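Local coordinates for putative uncharacterized protein (Archaeoglobus fulgidus, PDB 4KPP) that probably exchanges calcium ions for protons across the membrane, as a member of the sodium/calcium exchanger family, at residues S51-T56 against V211-A216; L73-E78 against S256-V261; D310-E315 against E358-I363; T320-L325 against A365-L370. One frame throughout, in Å; residues are numbered along the deposited sequence.

Interaction 1 of 4, residues S51-T56 against V211-A216; sequences SWAAET and VLFLFA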
loop_
_atom_site.group_PDB
_atom_site.type_symbol
_atom_site.label_atom_id
_atom_site.label_comp_id
_atom_site.label_asym_id
_atom_site.label_seq_id
_atom_site.Cartn_x
_atom_site.Cartn_y
_atom_site.Cartn_z
ATOM N N SER A 51 -10.926 1.111 7.623
ATOM C CA SER A 51 -10.253 2.359 7.959
ATOM C C SER A 51 -11.009 3.124 9.041
ATOM O O SER A 51 -10.401 3.658 9.967
ATOM C CB SER A 51 -10.065 3.227 6.714
ATOM O OG SER A 51 -9.133 2.626 5.835
ATOM N N TRP A 52 -12.334 3.167 8.916
ATOM C CA TRP A 52 -13.188 3.777 9.929
ATOM C C TRP A 52 -13.004 3.086 11.270
ATOM O O TRP A 52 -12.968 3.737 12.315
ATOM C CB TRP A 52 -14.659 3.699 9.515
ATOM C CG TRP A 52 -15.029 4.653 8.429
ATOM C CD1 TRP A 52 -14.279 5.693 7.962
ATOM C CD2 TRP A 52 -16.243 4.660 7.669
ATOM N NE1 TRP A 52 -14.952 6.349 6.959
ATOM C CE2 TRP A 52 -16.160 5.735 6.761
ATOM C CE3 TRP A 52 -17.393 3.865 7.668
ATOM C CZ2 TRP A 52 -17.181 6.033 5.861
ATOM C CZ3 TRP A 52 -18.406 4.165 6.774
ATOM C CH2 TRP A 52 -18.294 5.238 5.885
ATOM N N ALA A 53 -12.887 1.762 11.229
ATOM C CA ALA A 53 -12.689 0.962 12.432
ATOM C C ALA A 53 -11.316 1.195 13.061
ATOM O O ALA A 53 -11.190 1.290 14.281
ATOM C CB ALA A 53 -12.876 -0.514 12.116
ATOM N N ALA A 54 -10.290 1.281 12.220
ATOM C CA ALA A 54 -8.919 1.466 12.685
ATOM C C ALA A 54 -8.711 2.848 13.290
ATOM O O ALA A 54 -7.933 3.011 14.226
ATOM C CB ALA A 54 -7.938 1.234 11.547
ATOM N N GLU A 55 -9.410 3.840 12.749
ATOM C CA GLU A 55 -9.277 5.218 13.209
ATOM C C GLU A 55 -9.969 5.437 14.549
ATOM O O GLU A 55 -9.543 6.271 15.347
ATOM C CB GLU A 55 -9.824 6.188 12.159
ATOM C CG GLU A 55 -8.934 6.331 10.936
ATOM C CD GLU A 55 -9.613 7.066 9.797
ATOM O OE1 GLU A 55 -10.862 7.126 9.780
ATOM O OE2 GLU A 55 -8.895 7.583 8.915
ATOM N N THR A 56 -11.038 4.687 14.787
ATOM C CA THR A 56 -11.743 4.742 16.058
ATOM C C THR A 56 -10.898 4.088 17.142
ATOM O O THR A 56 -10.759 4.620 18.246
ATOM C CB THR A 56 -13.093 4.020 15.970
ATOM O OG1 THR A 56 -13.867 4.591 14.912
ATOM C CG2 THR A 56 -13.856 4.147 17.277
ATOM N N VAL A 211 -17.065 -5.654 15.418
ATOM C CA VAL A 211 -18.031 -6.135 14.431
ATOM C C VAL A 211 -17.676 -5.625 13.034
ATOM O O VAL A 211 -17.681 -6.388 12.067
ATOM C CB VAL A 211 -19.474 -5.715 14.793
ATOM C CG1 VAL A 211 -20.415 -5.942 13.616
ATOM C CG2 VAL A 211 -19.960 -6.473 16.030
ATOM N N LEU A 212 -17.352 -4.338 12.942
ATOM C CA LEU A 212 -16.950 -3.730 11.673
ATOM C C LEU A 212 -15.722 -4.410 11.074
ATOM O O LEU A 212 -15.733 -4.803 9.910
ATOM C CB LEU A 212 -16.680 -2.235 11.848
ATOM C CG LEU A 212 -17.886 -1.308 11.705
ATOM C CD1 LEU A 212 -17.472 0.140 11.920
ATOM C CD2 LEU A 212 -18.525 -1.485 10.339
ATOM N N PHE A 213 -14.672 -4.538 11.881
ATOM C CA PHE A 213 -13.457 -5.243 11.487
ATOM C C PHE A 213 -13.749 -6.661 10.997
ATOM O O PHE A 213 -13.277 -7.069 9.933
ATOM C CB PHE A 213 -12.483 -5.308 12.664
ATOM C CG PHE A 213 -11.372 -4.301 12.595
ATOM C CD1 PHE A 213 -10.754 -4.012 11.391
ATOM C CD2 PHE A 213 -10.943 -3.646 13.740
ATOM C CE1 PHE A 213 -9.729 -3.087 11.326
ATOM C CE2 PHE A 213 -9.919 -2.719 13.683
ATOM C CZ PHE A 213 -9.309 -2.439 12.474
ATOM N N LEU A 214 -14.521 -7.410 11.779
ATOM C CA LEU A 214 -14.823 -8.794 11.436
ATOM C C LEU A 214 -15.666 -8.885 10.172
ATOM O O LEU A 214 -15.427 -9.742 9.323
ATOM C CB LEU A 214 -15.522 -9.514 12.594
ATOM C CG LEU A 214 -14.671 -9.795 13.834
ATOM C CD1 LEU A 214 -15.509 -10.444 14.920
ATOM C CD2 LEU A 214 -13.471 -10.663 13.481
ATOM N N PHE A 215 -16.648 -7.995 10.048
ATOM C CA PHE A 215 -17.536 -8.012 8.894
ATOM C C PHE A 215 -16.804 -7.620 7.621
ATOM O O PHE A 215 -16.969 -8.253 6.582
ATOM C CB PHE A 215 -18.739 -7.091 9.105
ATOM C CG PHE A 215 -19.543 -6.864 7.857
ATOM C CD1 PHE A 215 -20.333 -7.875 7.331
ATOM C CD2 PHE A 215 -19.505 -5.643 7.203
ATOM C CE1 PHE A 215 -21.068 -7.672 6.178
ATOM C CE2 PHE A 215 -20.239 -5.434 6.049
ATOM C CZ PHE A 215 -21.020 -6.448 5.537
ATOM N N ALA A 216 -15.994 -6.570 7.708
ATOM C CA ALA A 216 -15.238 -6.096 6.556
ATOM C C ALA A 216 -14.148 -7.093 6.175
ATOM O O ALA A 216 -13.930 -7.363 4.992
ATOM C CB ALA A 216 -14.642 -4.733 6.839
#
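The methyl of Ala-53 sits under the middle of the Phe-213 ring, and around this pair helix 32-60 and helix 202-221 pack as antiparallel membrane helices, with 151° between the directions of the two short segments. They come from the two halves of an exchanger whose family sequence occurs twice in the chain. Phe-213 starts some way off: its CB is 4.8 Å from Ala-53 CB, and the CA-CB bond does not aim at the other helix. A chi1 of -101°, away from the usual staggered values, swings the ring across the gap. From there CG, both CD atoms and both CE atoms lie almost equally far from the one methyl, which stands 3.8 Å from the ring centroid and nearly on the ring normal, a CH-pi contact over the face. The CZ end goes further, to Ala-54, whose CB is 4.0 Å from Phe-213 CZ. Alanine suits both places, its single methyl being short enough to lie close under the ring and beside CZ. An alanine in place of Phe-213 would probably open a gap above Ala-53 and strip the helix pair of its CH-pi contact. Beside the ring, Leu-212 adds a lesser apolar touch, and its side chain also reaches Leu-49 and Leu-10. Phe-213 itself leans on Ile-50, one turn back along helix 32-60. Its outermost atom, CZ, ends 3.9 Å from the backbone N of Ala-54.

Interaction 2 of 4, residues L73-E78 against S256-V261; sequences LAVLPE and SPELIV
Val-75 and Glu-258 make the closer part of this contact: Val-75 CG1 lies 3.8 Å from Glu-258 CD, with both carboxylate oxygens at similar range. One methyl thus meets the flat end of the acid, by van der Waals contact alone. Glu-258 has CG trans to its backbone N (chi1 169°) and an extended chain, carrying the carboxylate along to the valine. Of its oxygens, OE1 is hydrogen-bonded to Ser-281 OG, whereas OE2 lies near the carboxylate of Glu-255. Apolar valine fits here, covering the acid without competing for its oxygens. The looser part is Ala-74, whose CB points at the opposite helix yet stays 4.8 Å from Glu-258 CB, which its carbonyl O approaches to 4.1 Å. The small alanine lets the backbones approach, the CA atoms of Ala-74 and Glu-258 being 5.9 Å apart.

A type I turn from Leu-73 to Leu-76 separates helix 67-73 from helix 76-91, with Val-75 at the N-cap, while helix 242-267 is kinked at Pro-257 and Glu-258, whose N atoms make no bond to the preceding turn; proline has no N-H to give. The contact joins a broken helix of the first family half to a kinked one of the second, near the centre of the chain. Val-75 also packs on Asn-284 of helix 271-285, Glu-258 on Leu-111 of helix 96-127, and Pro-257 on Ser-47 of helix 32-60.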
loop_
_atom_site.group_PDB
_atom_site.type_symbol
_atom_site.label_atom_id
_atom_site.label_comp_id
_atom_site.label_asym_id
_atom_site.label_seq_id
_atom_site.Cartn_x
_atom_site.Cartn_y
_atom_site.Cartn_z
ATOM N N LEU A 73 -3.454 -1.299 7.840
ATOM C CA LEU A 73 -4.848 -1.726 7.775
ATOM C C LEU A 73 -5.589 -1.036 6.631
ATOM O O LEU A 73 -6.600 -1.539 6.146
ATOM C CB LEU A 73 -5.553 -1.469 9.111
ATOM C CG LEU A 73 -5.044 -2.250 10.331
ATOM C CD1 LEU A 73 -5.695 -1.751 11.611
ATOM C CD2 LEU A 73 -5.278 -3.749 10.166
ATOM N N ALA A 74 -5.067 0.107 6.196
ATOM C CA ALA A 74 -5.665 0.865 5.098
ATOM C C ALA A 74 -5.432 0.217 3.727
ATOM O O ALA A 74 -6.097 0.565 2.751
ATOM C CB ALA A 74 -5.154 2.301 5.102
ATOM N N VAL A 75 -4.484 -0.715 3.657
ATOM C CA VAL A 75 -4.156 -1.376 2.394
ATOM C C VAL A 75 -4.294 -2.894 2.484
ATOM O O VAL A 75 -3.630 -3.637 1.767
ATOM C CB VAL A 75 -2.748 -0.993 1.887
ATOM C CG1 VAL A 75 -2.702 0.486 1.536
ATOM C CG2 VAL A 75 -1.682 -1.335 2.922
ATOM N N LEU A 76 -5.167 -3.341 3.378
ATOM C CA LEU A 76 -5.486 -4.759 3.515
ATOM C C LEU A 76 -5.971 -5.427 2.213
ATOM O O LEU A 76 -5.608 -6.574 1.951
ATOM C CB LEU A 76 -6.495 -4.974 4.648
ATOM C CG LEU A 76 -6.161 -6.058 5.673
ATOM C CD1 LEU A 76 -4.725 -5.919 6.165
ATOM C CD2 LEU A 76 -7.136 -6.006 6.845
ATOM N N PRO A 77 -6.797 -4.730 1.404
ATOM C CA PRO A 77 -7.177 -5.352 0.130
ATOM C C PRO A 77 -5.980 -5.709 -0.752
ATOM O O PRO A 77 -6.037 -6.693 -1.488
ATOM C CB PRO A 77 -8.014 -4.265 -0.545
ATOM C CG PRO A 77 -8.624 -3.524 0.576
ATOM C CD PRO A 77 -7.593 -3.513 1.664
ATOM N N GLU A 78 -4.908 -4.930 -0.674
ATOM C CA GLU A 78 -3.724 -5.235 -1.464
ATOM C C GLU A 78 -3.054 -6.516 -0.973
ATOM O O GLU A 78 -2.605 -7.338 -1.774
ATOM C CB GLU A 78 -2.733 -4.069 -1.452
ATOM C CG GLU A 78 -1.354 -4.422 -2.006
ATOM C CD GLU A 78 -1.397 -4.981 -3.427
ATOM O OE1 GLU A 78 -0.470 -5.736 -3.797
ATOM O OE2 GLU A 78 -2.342 -4.663 -4.179
ATOM N N SER A 256 -7.143 2.561 -4.099
ATOM C CA SER A 256 -8.124 3.646 -4.200
ATOM C C SER A 256 -8.722 4.140 -2.870
ATOM O O SER A 256 -8.787 5.351 -2.647
ATOM C CB SER A 256 -9.245 3.291 -5.184
ATOM O OG SER A 256 -8.759 3.263 -6.514
ATOM N N PRO A 257 -9.186 3.220 -1.998
ATOM C CA PRO A 257 -9.751 3.701 -0.731
ATOM C C PRO A 257 -8.731 4.479 0.089
ATOM O O PRO A 257 -9.078 5.473 0.729
ATOM C CB PRO A 257 -10.125 2.407 -0.002
ATOM C CG PRO A 257 -10.371 1.426 -1.096
ATOM C CD PRO A 257 -9.357 1.761 -2.147
ATOM N N GLU A 258 -7.484 4.022 0.056
ATOM C CA GLU A 258 -6.385 4.704 0.727
ATOM C C GLU A 258 -6.161 6.095 0.138
ATOM O O GLU A 258 -5.902 7.053 0.866
ATOM C CB GLU A 258 -5.108 3.878 0.595
ATOM C CG GLU A 258 -3.847 4.598 1.027
ATOM C CD GLU A 258 -2.623 4.074 0.311
ATOM O OE1 GLU A 258 -1.506 4.210 0.849
ATOM O OE2 GLU A 258 -2.783 3.527 -0.799
ATOM N N LEU A 259 -6.260 6.194 -1.184
ATOM C CA LEU A 259 -6.079 7.465 -1.877
ATOM C C LEU A 259 -7.206 8.443 -1.558
ATOM O O LEU A 259 -6.958 9.619 -1.299
ATOM C CB LEU A 259 -5.986 7.245 -3.387
ATOM C CG LEU A 259 -4.587 7.300 -4.003
ATOM C CD1 LEU A 259 -3.982 8.680 -3.802
ATOM C CD2 LEU A 259 -3.679 6.223 -3.421
ATOM N N ILE A 260 -8.439 7.949 -1.578
ATOM C CA ILE A 260 -9.608 8.770 -1.279
ATOM C C ILE A 260 -9.541 9.388 0.121
ATOM O O ILE A 260 -9.863 10.562 0.307
ATOM C CB ILE A 260 -10.912 7.959 -1.435
ATOM C CG1 ILE A 260 -11.117 7.570 -2.899
ATOM C CG2 ILE A 260 -12.109 8.752 -0.932
ATOM C CD1 ILE A 260 -12.309 6.659 -3.126
ATOM N N VAL A 261 -9.118 8.595 1.102
ATOM C CA VAL A 261 -8.975 9.094 2.466
ATOM C C VAL A 261 -7.866 10.141 2.532
ATOM O O VAL A 261 -7.979 11.138 3.248
ATOM C CB VAL A 261 -8.711 7.948 3.471
ATOM C CG1 VAL A 261 -8.309 8.498 4.837
ATOM C CG2 VAL A 261 -9.941 7.052 3.589
#

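Interaction 3 of 4, residues D310-E315 against E358-I363; sequences DARQSE and EVRYII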
loop_
_atom_site.group_PDB
_atom_site.type_symbol
_atom_site.label_atom_id
_atom_site.label_comp_id
_atom_site.label_asym_id
_atom_site.label_seq_id
_atom_site.Cartn_x
_atom_site.Cartn_y
_atom_site.Cartn_z
ATOM N N ASP A 310 11.561 -14.593 -12.784
ATOM C CA ASP A 310 12.030 -14.724 -14.160
ATOM C C ASP A 310 12.646 -13.413 -14.649
ATOM O O ASP A 310 12.765 -12.455 -13.880
ATOM C CB ASP A 310 10.903 -15.206 -15.089
ATOM C CG ASP A 310 9.818 -14.156 -15.315
ATOM O OD1 ASP A 310 9.740 -13.181 -14.546
ATOM O OD2 ASP A 310 9.028 -14.314 -16.270
ATOM N N ALA A 311 13.039 -13.373 -15.918
ATOM C CA ALA A 311 13.645 -12.174 -16.492
ATOM C C ALA A 311 12.738 -10.956 -16.333
ATOM O O ALA A 311 13.171 -9.910 -15.847
ATOM C CB ALA A 311 13.990 -12.400 -17.962
ATOM N N ARG A 312 11.477 -11.106 -16.731
ATOM C CA ARG A 312 10.493 -10.028 -16.639
ATOM C C ARG A 312 10.316 -9.502 -15.210
ATOM O O ARG A 312 10.462 -8.303 -14.963
ATOM C CB ARG A 312 9.143 -10.482 -17.213
ATOM C CG ARG A 312 8.000 -9.493 -17.003
ATOM C CD ARG A 312 8.247 -8.185 -17.742
ATOM N NE ARG A 312 7.214 -7.185 -17.470
ATOM C CZ ARG A 312 6.075 -7.077 -18.148
ATOM N NH1 ARG A 312 5.808 -7.914 -19.142
ATOM N NH2 ARG A 312 5.197 -6.134 -17.830
ATOM N N GLN A 313 10.013 -10.397 -14.273
ATOM C CA GLN A 313 9.741 -9.985 -12.899
ATOM C C GLN A 313 10.960 -9.398 -12.185
ATOM O O GLN A 313 10.819 -8.515 -11.336
ATOM C CB GLN A 313 9.131 -11.133 -12.088
ATOM C CG GLN A 313 7.778 -11.590 -12.609
ATOM C CD GLN A 313 6.867 -10.427 -12.959
ATOM O OE1 GLN A 313 6.556 -9.589 -12.114
ATOM N NE2 GLN A 313 6.441 -10.368 -14.214
ATOM N N SER A 314 12.151 -9.880 -12.537
ATOM C CA SER A 314 13.392 -9.341 -11.980
ATOM C C SER A 314 13.580 -7.891 -12.408
ATOM O O SER A 314 14.001 -7.046 -11.617
ATOM C CB SER A 314 14.596 -10.176 -12.419
ATOM O OG SER A 314 14.478 -11.513 -11.966
ATOM N N GLU A 315 13.262 -7.610 -13.667
ATOM C CA GLU A 315 13.310 -6.249 -14.182
ATOM C C GLU A 315 12.288 -5.380 -13.461
ATOM O O GLU A 315 12.557 -4.219 -13.161
ATOM C CB GLU A 315 13.047 -6.234 -15.693
ATOM C CG GLU A 315 14.100 -6.959 -16.515
ATOM C CD GLU A 315 13.566 -7.463 -17.845
ATOM O OE1 GLU A 315 12.418 -7.124 -18.201
ATOM O OE2 GLU A 315 14.296 -8.206 -18.533
ATOM N N GLU A 358 13.678 -2.515 -23.015
ATOM C CA GLU A 358 14.562 -1.371 -23.192
ATOM C C GLU A 358 14.177 -0.232 -22.258
ATOM O O GLU A 358 15.035 0.366 -21.609
ATOM C CB GLU A 358 14.535 -0.882 -24.643
ATOM C CG GLU A 358 14.872 -1.945 -25.684
ATOM C CD GLU A 358 13.661 -2.750 -26.129
ATOM O OE1 GLU A 358 12.567 -2.563 -25.557
ATOM O OE2 GLU A 358 13.803 -3.571 -27.059
ATOM N N VAL A 359 12.881 0.059 -22.190
ATOM C CA VAL A 359 12.378 1.153 -21.367
ATOM C C VAL A 359 12.517 0.874 -19.870
ATOM O O VAL A 359 12.836 1.773 -19.093
ATOM C CB VAL A 359 10.918 1.490 -21.718
ATOM C CG1 VAL A 359 10.389 2.593 -20.816
ATOM C CG2 VAL A 359 10.823 1.910 -23.176
ATOM N N ARG A 360 12.296 -0.372 -19.468
ATOM C CA ARG A 360 12.443 -0.755 -18.068
ATOM C C ARG A 360 13.862 -0.484 -17.576
ATOM O O ARG A 360 14.059 0.015 -16.466
ATOM C CB ARG A 360 12.080 -2.230 -17.860
ATOM C CG ARG A 360 10.667 -2.595 -18.289
ATOM C CD ARG A 360 10.340 -4.048 -17.954
ATOM N NE ARG A 360 9.166 -4.530 -18.680
ATOM C CZ ARG A 360 9.207 -5.438 -19.651
ATOM N NH1 ARG A 360 10.362 -5.978 -20.010
ATOM N NH2 ARG A 360 8.088 -5.815 -20.255
ATOM N N TYR A 361 14.848 -0.802 -18.409
ATOM C CA TYR A 361 16.241 -0.553 -18.051
ATOM C C TYR A 361 16.603 0.928 -18.116
ATOM O O TYR A 361 17.350 1.428 -17.273
ATOM C CB TYR A 361 17.189 -1.377 -18.925
ATOM C CG TYR A 361 17.370 -2.802 -18.450
ATOM C CD1 TYR A 361 18.242 -3.103 -17.411
ATOM C CD2 TYR A 361 16.671 -3.846 -19.040
ATOM C CE1 TYR A 361 18.413 -4.405 -16.973
ATOM C CE2 TYR A 361 16.836 -5.153 -18.609
ATOM C CZ TYR A 361 17.708 -5.425 -17.575
ATOM O OH TYR A 361 17.873 -6.720 -17.143
ATOM N N ILE A 362 16.067 1.627 -19.113
ATOM C CA ILE A 362 16.323 3.054 -19.264
ATOM C C ILE A 362 15.790 3.840 -18.070
ATOM O O ILE A 362 16.511 4.640 -17.473
ATOM C CB ILE A 362 15.720 3.610 -20.575
ATOM C CG1 ILE A 362 16.542 3.147 -21.779
ATOM C CG2 ILE A 362 15.669 5.130 -20.541
ATOM C CD1 ILE A 362 15.945 3.542 -23.115
ATOM N N ILE A 363 14.529 3.600 -17.723
ATOM C CA ILE A 363 13.899 4.283 -16.597
ATOM C C ILE A 363 14.561 3.893 -15.273
ATOM O O ILE A 363 14.713 4.728 -14.382
ATOM C CB ILE A 363 12.380 4.013 -16.537
ATOM C CG1 ILE A 363 11.717 4.406 -17.858
ATOM C CG2 ILE A 363 11.740 4.786 -15.397
ATOM C CD1 ILE A 363 11.859 5.869 -18.197
HETATM O O HOH W 1 16.790 -8.871 -17.817
#
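Arg-360 and Glu-315 each turn CG trans to their own carbonyl carbon (chi1 -58° and -64°) and then run on nearly straight, so that guanidinium and carboxylate meet between helix 311-331 and helix 357-377. Arg-312 arrives differently, bent at chi2 (64°), which lays its guanidinium against that of Arg-360. The axes of the two segments are 11.0 Å apart, a wide spacing, bridged here by long side chains.

Glu-315 OE1 and Arg-360 NH1, 3.0 Å apart, form a salt bridge whose hydrogen bond is bent and weak, although the two planes are nearly parallel. The other oxygen takes a different partner: a water donates to Glu-315 OE2 at 2.7 Å and is also bonded to Tyr-361 OH, lying in the plane of that ring at its edge. Glu-315 CG, 3.9 Å from Tyr-361 CE2, adds an apolar touch to the ring.

The two guanidinium groups lie face over face, slightly tilted, with Arg-360 NH2 3.2 Å from Arg-312 CZ and displaced toward the rim. Two such cations are tolerable because carboxylates accompany them: Arg-312 NE has a salt bridge to Glu-316 OE1, which Arg-360 NE approaches as a long, weak ion pair. At the start of the first helix, Asp-310 OD1 accepts from Gln-313 N at 2.8 Å, a capping bond.

Two arginines and two glutamates therefore share their charges in one surface cluster. The arginines would probably stabilise the ionised form of both glutamates, which in turn balance the charge of the two guanidinium groups.

Interaction 4 of 4, residues T320-L325 against A365-L370; sequences TAAQSL and AIYIIL
Tyr-367 lies flat on the backbone of Gln-323, the main element of the contact between helix 311-331 and helix 357-377, whose segments run 27° from parallel with axes 8.0 Å apart. The interaction with the ring is of CH-pi kind: Gln-323 CA stands 3.6 Å from the ring centroid, over the face, and Gln-323 CB is 3.5 Å from Tyr-367 CE2. With CG trans to its backbone N (chi1 -175°), Gln-323 then runs beside the tyrosine in the same direction.

Apolar packing comes next. Ala-322 CB touches Tyr-367 CB at 3.7 Å and Ile-368 CG1 at 4.0 Å; the small alanine suits this close approach.

The polar part is indirect. Gln-323 NE2 donates to a water at 2.6 Å, which is also bonded to Tyr-367 OH at 3.0 Å, while the same NE2 is hydrogen-bonded to Arg-109 O of helix 96-127.

A leucine in place of Tyr-367 would probably uncover the Gln-323 backbone and rob the water of its hydroxyl partner. Being amphipathic, the tyrosine can thus cover a helix with its face and still give its buried hydroxyl a partner, the shared water.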
loop_
_atom_site.group_PDB
_atom_site.type_symbol
_atom_site.label_atom_id
_atom_site.label_comp_id
_atom_site.label_asym_id
_atom_site.label_seq_id
_atom_site.Cartn_x
_atom_site.Cartn_y
_atom_site.Cartn_z
ATOM N N THR A 320 11.246 -1.189 -9.640
ATOM C CA THR A 320 10.551 -0.755 -8.432
ATOM C C THR A 320 11.540 -0.279 -7.379
ATOM O O THR A 320 11.307 0.720 -6.702
ATOM C CB THR A 320 9.693 -1.886 -7.840
ATOM O OG1 THR A 320 8.865 -2.449 -8.866
ATOM C CG2 THR A 320 8.813 -1.354 -6.722
ATOM N N ALA A 321 12.648 -1.002 -7.247
ATOM C CA ALA A 321 13.702 -0.624 -6.316
ATOM C C ALA A 321 14.327 0.702 -6.741
ATOM O O ALA A 321 14.642 1.549 -5.905
ATOM C CB ALA A 321 14.755 -1.707 -6.248
ATOM N N ALA A 322 14.495 0.870 -8.050
ATOM C CA ALA A 322 15.057 2.093 -8.608
ATOM C C ALA A 322 14.161 3.290 -8.319
ATOM O O ALA A 322 14.641 4.341 -7.890
ATOM C CB ALA A 322 15.284 1.942 -10.107
ATOM N N GLN A 323 12.862 3.125 -8.552
ATOM C CA GLN A 323 11.893 4.170 -8.246
ATOM C C GLN A 323 11.899 4.497 -6.757
ATOM O O GLN A 323 11.709 5.649 -6.364
ATOM C CB GLN A 323 10.484 3.747 -8.661
ATOM C CG GLN A 323 9.440 4.841 -8.472
ATOM C CD GLN A 323 8.027 4.299 -8.398
ATOM O OE1 GLN A 323 7.790 3.231 -7.834
ATOM N NE2 GLN A 323 7.079 5.031 -8.970
ATOM N N SER A 324 12.118 3.475 -5.935
ATOM C CA SER A 324 12.093 3.634 -4.485
ATOM C C SER A 324 13.330 4.363 -3.975
ATOM O O SER A 324 13.264 5.094 -2.988
ATOM C CB SER A 324 11.949 2.274 -3.797
ATOM O OG SER A 324 10.781 1.609 -4.246
ATOM N N LEU A 325 14.457 4.158 -4.651
ATOM C CA LEU A 325 15.680 4.884 -4.340
ATOM C C LEU A 325 15.452 6.367 -4.599
ATOM O O LEU A 325 15.784 7.218 -3.771
ATOM C CB LEU A 325 16.825 4.388 -5.222
ATOM C CG LEU A 325 18.205 4.230 -4.581
ATOM C CD1 LEU A 325 19.307 4.423 -5.624
ATOM C CD2 LEU A 325 18.390 5.173 -3.398
ATOM N N ALA A 365 17.745 3.106 -14.937
ATOM C CA ALA A 365 18.991 3.869 -14.952
ATOM C C ALA A 365 18.760 5.330 -14.579
ATOM O O ALA A 365 19.528 5.913 -13.815
ATOM C CB ALA A 365 19.663 3.768 -16.316
ATOM N N ILE A 366 17.694 5.916 -15.115
ATOM C CA ILE A 366 17.376 7.316 -14.848
ATOM C C ILE A 366 17.038 7.559 -13.373
ATOM O O ILE A 366 17.535 8.509 -12.768
ATOM C CB ILE A 366 16.238 7.823 -15.765
ATOM C CG1 ILE A 366 16.697 7.806 -17.226
ATOM C CG2 ILE A 366 15.807 9.226 -15.369
ATOM C CD1 ILE A 366 15.694 8.379 -18.203
ATOM N N TYR A 367 16.204 6.693 -12.801
ATOM C CA TYR A 367 15.879 6.754 -11.379
ATOM C C TYR A 367 17.146 6.770 -10.533
ATOM O O TYR A 367 17.320 7.628 -9.671
ATOM C CB TYR A 367 15.040 5.543 -10.974
ATOM C CG TYR A 367 13.559 5.665 -11.245
ATOM C CD1 TYR A 367 12.884 6.862 -11.040
ATOM C CD2 TYR A 367 12.832 4.572 -11.692
ATOM C CE1 TYR A 367 11.524 6.966 -11.279
ATOM C CE2 TYR A 367 11.479 4.664 -11.932
ATOM C CZ TYR A 367 10.828 5.861 -11.727
ATOM O OH TYR A 367 9.477 5.941 -11.972
ATOM N N ILE A 368 18.026 5.810 -10.795
ATOM C CA ILE A 368 19.256 5.658 -10.033
ATOM C C ILE A 368 20.199 6.838 -10.235
ATOM O O ILE A 368 20.731 7.388 -9.271
ATOM C CB ILE A 368 19.982 4.351 -10.405
ATOM C CG1 ILE A 368 19.117 3.141 -10.038
ATOM C CG2 ILE A 368 21.332 4.271 -9.710
ATOM C CD1 ILE A 368 19.714 1.809 -10.457
ATOM N N ILE A 369 20.400 7.227 -11.490
ATOM C CA ILE A 369 21.329 8.306 -11.802
ATOM C C ILE A 369 20.825 9.654 -11.281
ATOM O O ILE A 369 21.614 10.478 -10.833
ATOM C CB ILE A 369 21.660 8.352 -13.313
ATOM C CG1 ILE A 369 22.446 7.099 -13.709
ATOM C CG2 ILE A 369 22.461 9.594 -13.662
ATOM C CD1 ILE A 369 22.755 7.007 -15.181
ATOM N N LEU A 370 19.511 9.864 -11.313
ATOM C CA LEU A 370 18.914 11.058 -10.708
ATOM C C LEU A 370 19.097 11.073 -9.193
ATOM O O LEU A 370 19.240 12.134 -8.588
ATOM C CB LEU A 370 17.419 11.152 -11.029
ATOM C CG LEU A 370 17.000 11.666 -12.407
ATOM C CD1 LEU A 370 15.486 11.622 -12.539
ATOM C CD2 LEU A 370 17.514 13.075 -12.632
HETATM O O HOH W 2 7.665 7.300 -10.052
#

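How the interactions relate
From the N terminus, the chain passes 51-56 and then 73-78 before 211-216 closes interaction 1 and 256-261 closes interaction 2, so these two long-range contacts cross. Each joins one sequence half of the exchanger to the other, and they touch: Leu-73 CD1 packs on Ala-54 CB and on Phe-213 CZ. Only then does the chain enter the second pair. Segments 310-315 and 320-325 lie on helix 311-331; after helix 338-353 intervenes, 358-363 and 365-370 on helix 357-377 close interactions 3 and 4, again crossing. They hold one helix pair at two levels, surface and buried, with centres 12 Å apart. Interactions 1 and 3 lie on opposite sides of the chain's centre.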